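Local coordinates for histone acetyltransferase HPA2 and related acetyltransferases (Corynebacterium glutamicum ATCC 13032, PDB 2QEC), which is a GNAT-family protein that probably transfers an acyl group, most likely acetyl from acetyl-CoA, at residues 76-82 / 125-131. The protein carries 1 engineered substitution. Sequence-based numbering, arbitrary orientation.
Sequences VALWDRP and HWYLYTV. With EDO (1,2-ethanediol), chain D.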
loop_
_atom_site.group_PDB
_atom_site.type_symbol
_atom_site.label_atom_id
_atom_site.label_comp_id
_atom_site.label_asym_id
_atom_site.label_seq_id
_atom_site.Cartn_x
_atom_site.Cartn_y
_atom_site.Cartn_z
ATOM N N VAL A 76 -14.198 6.055 -21.662
ATOM C CA VAL A 76 -14.929 5.891 -20.425
ATOM C C VAL A 76 -13.971 5.426 -19.328
ATOM O O VAL A 76 -13.014 4.673 -19.581
ATOM C CB VAL A 76 -16.173 4.945 -20.595
ATOM C CG1 VAL A 76 -15.786 3.501 -20.950
ATOM C CG2 VAL A 76 -17.076 4.979 -19.366
ATOM N N ALA A 77 -14.209 5.926 -18.109
ATOM C CA ALA A 77 -13.532 5.455 -16.901
ATOM C C ALA A 77 -14.547 5.104 -15.784
ATOM O O ALA A 77 -15.532 5.839 -15.531
ATOM C CB ALA A 77 -12.514 6.467 -16.434
ATOM N N LEU A 78 -14.271 3.995 -15.080
ATOM C CA LEU A 78 -15.122 3.499 -13.984
ATOM C C LEU A 78 -14.305 3.539 -12.718
ATOM O O LEU A 78 -13.231 2.981 -12.691
ATOM C CB LEU A 78 -15.587 2.075 -14.254
ATOM C CG LEU A 78 -16.373 1.902 -15.602
ATOM C CD1 LEU A 78 -16.741 0.439 -15.788
ATOM C CD2 LEU A 78 -17.652 2.644 -15.610
ATOM N N TRP A 79 -14.835 4.259 -11.735
ATOM C CA TRP A 79 -14.207 4.501 -10.446
ATOM C C TRP A 79 -15.125 4.060 -9.293
ATOM O O TRP A 79 -16.360 4.282 -9.327
ATOM C CB TRP A 79 -13.969 5.994 -10.324
ATOM C CG TRP A 79 -13.012 6.640 -11.299
ATOM C CD1 TRP A 79 -13.289 7.082 -12.572
ATOM C CD2 TRP A 79 -11.667 7.015 -11.032
ATOM N NE1 TRP A 79 -12.190 7.676 -13.106
ATOM C CE2 TRP A 79 -11.180 7.662 -12.175
ATOM C CE3 TRP A 79 -10.829 6.879 -9.921
ATOM C CZ2 TRP A 79 -9.877 8.122 -12.264
ATOM C CZ3 TRP A 79 -9.540 7.361 -9.992
ATOM C CH2 TRP A 79 -9.081 7.993 -11.161
ATOM N N ASP A 80 -14.534 3.449 -8.269
ATOM C CA ASP A 80 -15.173 3.225 -6.991
ATOM C C ASP A 80 -14.644 4.263 -6.018
ATOM O O ASP A 80 -13.458 4.596 -6.003
ATOM C CB ASP A 80 -14.853 1.835 -6.404
ATOM C CG ASP A 80 -15.461 0.714 -7.208
ATOM O OD1 ASP A 80 -16.685 0.527 -7.140
ATOM O OD2 ASP A 80 -14.717 0.008 -7.918
ATOM N N ARG A 81 -15.558 4.752 -5.186
ATOM C CA ARG A 81 -15.288 5.805 -4.233
ATOM C C ARG A 81 -14.777 5.196 -2.948
ATOM O O ARG A 81 -14.985 4.000 -2.697
ATOM C CB ARG A 81 -16.589 6.618 -3.988
ATOM C CG ARG A 81 -17.176 7.171 -5.280
ATOM C CD ARG A 81 -18.606 7.741 -5.100
ATOM N NE ARG A 81 -18.560 8.867 -4.178
ATOM C CZ ARG A 81 -18.355 10.142 -4.518
ATOM N NH1 ARG A 81 -18.198 10.515 -5.791
ATOM N NH2 ARG A 81 -18.313 11.060 -3.554
ATOM N N PRO A 82 -14.083 5.990 -2.135
ATOM C CA PRO A 82 -13.685 5.426 -0.860
ATOM C C PRO A 82 -14.837 4.941 0.051
ATOM O O PRO A 82 -15.916 5.535 0.076
ATOM C CB PRO A 82 -12.897 6.566 -0.171
ATOM C CG PRO A 82 -12.558 7.504 -1.178
ATOM C CD PRO A 82 -13.602 7.376 -2.296
ATOM N N HIS A 125 -9.623 4.548 -0.151
ATOM C CA HIS A 125 -9.055 4.948 -1.394
ATOM C C HIS A 125 -10.093 4.939 -2.479
ATOM O O HIS A 125 -11.066 4.176 -2.411
ATOM C CB HIS A 125 -7.911 3.990 -1.817
ATOM C CG HIS A 125 -8.335 2.557 -1.983
ATOM N ND1 HIS A 125 -8.367 1.680 -0.919
ATOM C CD2 HIS A 125 -8.721 1.844 -3.073
ATOM C CE1 HIS A 125 -8.779 0.496 -1.347
ATOM N NE2 HIS A 125 -8.988 0.563 -2.652
ATOM N N TRP A 126 -9.838 5.726 -3.526
ATOM C CA TRP A 126 -10.536 5.561 -4.806
ATOM C C TRP A 126 -9.942 4.373 -5.568
ATOM O O TRP A 126 -8.788 4.065 -5.403
ATOM C CB TRP A 126 -10.376 6.797 -5.680
ATOM C CG TRP A 126 -11.061 8.009 -5.150
ATOM C CD1 TRP A 126 -10.664 8.800 -4.096
ATOM C CD2 TRP A 126 -12.290 8.520 -5.598
ATOM N NE1 TRP A 126 -11.583 9.805 -3.893
ATOM C CE2 TRP A 126 -12.579 9.662 -4.831
ATOM C CE3 TRP A 126 -13.177 8.155 -6.657
ATOM C CZ2 TRP A 126 -13.716 10.429 -5.053
ATOM C CZ3 TRP A 126 -14.295 8.909 -6.851
ATOM C CH2 TRP A 126 -14.551 10.038 -6.070
ATOM N N TYR A 127 -10.742 3.699 -6.390
ATOM C CA TYR A 127 -10.230 2.626 -7.248
ATOM C C TYR A 127 -10.578 2.963 -8.667
ATOM O O TYR A 127 -11.731 3.099 -8.939
ATOM C CB TYR A 127 -10.898 1.301 -6.882
ATOM C CG TYR A 127 -10.629 0.081 -7.755
ATOM C CD1 TYR A 127 -9.377 -0.170 -8.298
ATOM C CD2 TYR A 127 -11.649 -0.838 -8.026
ATOM C CE1 TYR A 127 -9.141 -1.265 -9.073
ATOM C CE2 TYR A 127 -11.414 -1.939 -8.789
ATOM C CZ TYR A 127 -10.160 -2.161 -9.295
ATOM O OH TYR A 127 -9.926 -3.253 -10.080
ATOM N N LEU A 128 -9.574 3.043 -9.528
ATOM C CA LEU A 128 -9.774 3.120 -10.964
ATOM C C LEU A 128 -9.826 1.714 -11.505
ATOM O O LEU A 128 -8.781 1.058 -11.613
ATOM C CB LEU A 128 -8.648 3.915 -11.611
ATOM C CG LEU A 128 -8.753 3.961 -13.141
ATOM C CD1 LEU A 128 -10.114 4.497 -13.570
ATOM C CD2 LEU A 128 -7.601 4.770 -13.684
ATOM N N TYR A 129 -11.044 1.266 -11.829
ATOM C CA TYR A 129 -11.349 -0.101 -12.255
ATOM C C TYR A 129 -10.942 -0.292 -13.683
ATOM O O TYR A 129 -10.196 -1.237 -14.033
ATOM C CB TYR A 129 -12.826 -0.445 -12.022
ATOM C CG TYR A 129 -13.363 -1.657 -12.768
ATOM C CD1 TYR A 129 -12.744 -2.909 -12.686
ATOM C CD2 TYR A 129 -14.487 -1.564 -13.563
ATOM C CE1 TYR A 129 -13.261 -4.027 -13.405
ATOM C CE2 TYR A 129 -14.977 -2.658 -14.250
ATOM C CZ TYR A 129 -14.345 -3.886 -14.165
ATOM O OH TYR A 129 -14.873 -4.965 -14.860
ATOM N N THR A 130 -11.412 0.603 -14.548
ATOM C CA THR A 130 -11.103 0.474 -15.924
ATOM C C THR A 130 -11.122 1.845 -16.613
ATOM O O THR A 130 -11.898 2.748 -16.230
ATOM C CB THR A 130 -12.065 -0.553 -16.565
ATOM O OG1 THR A 130 -11.501 -1.051 -17.771
ATOM C CG2 THR A 130 -13.423 0.044 -16.806
ATOM N N VAL A 131 -10.248 1.975 -17.606
ATOM C CA VAL A 131 -10.223 3.117 -18.522
ATOM C C VAL A 131 -10.136 2.576 -19.924
ATOM O O VAL A 131 -9.283 1.755 -20.246
ATOM C CB VAL A 131 -9.087 4.151 -18.134
ATOM C CG1 VAL A 131 -7.753 3.486 -18.031
ATOM C CG2 VAL A 131 -8.997 5.299 -19.156
HETATM C C1 EDO D . -6.308 1.253 -15.438
HETATM O O1 EDO D . -5.511 0.360 -14.662
HETATM C C2 EDO D . -7.693 0.653 -15.675
HETATM O O2 EDO D . -7.870 0.186 -17.039
HETATM O O HOH W 1 -12.490 2.226 -3.606
#
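L78 and D80 pair with T130, Y129 and Y127 through four backbone hydrogen bonds, and strands 76-80 and 126-131 run antiparallel, their axes 148° apart. L78 N donates to T130 O and L78 O accepts Y129 N, each at 2.9 Å. Y129 and T130 both face L78, which makes a classic beta bulge. Beyond it D80 and Y127 exchange bonds in both directions. This is the centre of the GNAT fold. Strand 126-133 is followed by helix 142-154, and the bulge is consistent with the one in the fourth strand of GNAT relatives, beside the cleft that takes acetyl-CoA. An ethanediol, probably from the crystallisation liquor, lies beside the bulge and accepts a weak bond from V131 N.

On the face of A77, W79 and L128, L128 CD1 sits over the five-membered ring of W79, 3.8 Å from its centroid. R153 adds a cation-pi contact to W79. On the other face, L78 CD1 presses on T130 CG2 at 3.5 Å, tighter than usual, and also meets the edge of the Y129 ring at CD2. The D80 carboxylate lies nearly coplanar with the Y127 ring, with OD2 3.2 Å from Y127 CD2. Y57 OH hydrogen-bonds D80 OD2 from outside the pair.

Past D80, P82 CD lies over the five-membered ring of W126, 3.5 Å from its centroid. R81 CA covers the six-membered ring on the same face. The bend of the R81 chain at chi3 (63°) turns a guanidinium face to W126 CH2, with NH1 3.7 Å from it; NH1 also hydrogen-bonds N62 OD1. W126 NE1 hydrogen-bonds E157 OE1. One water donates to both R81 O and H125 O.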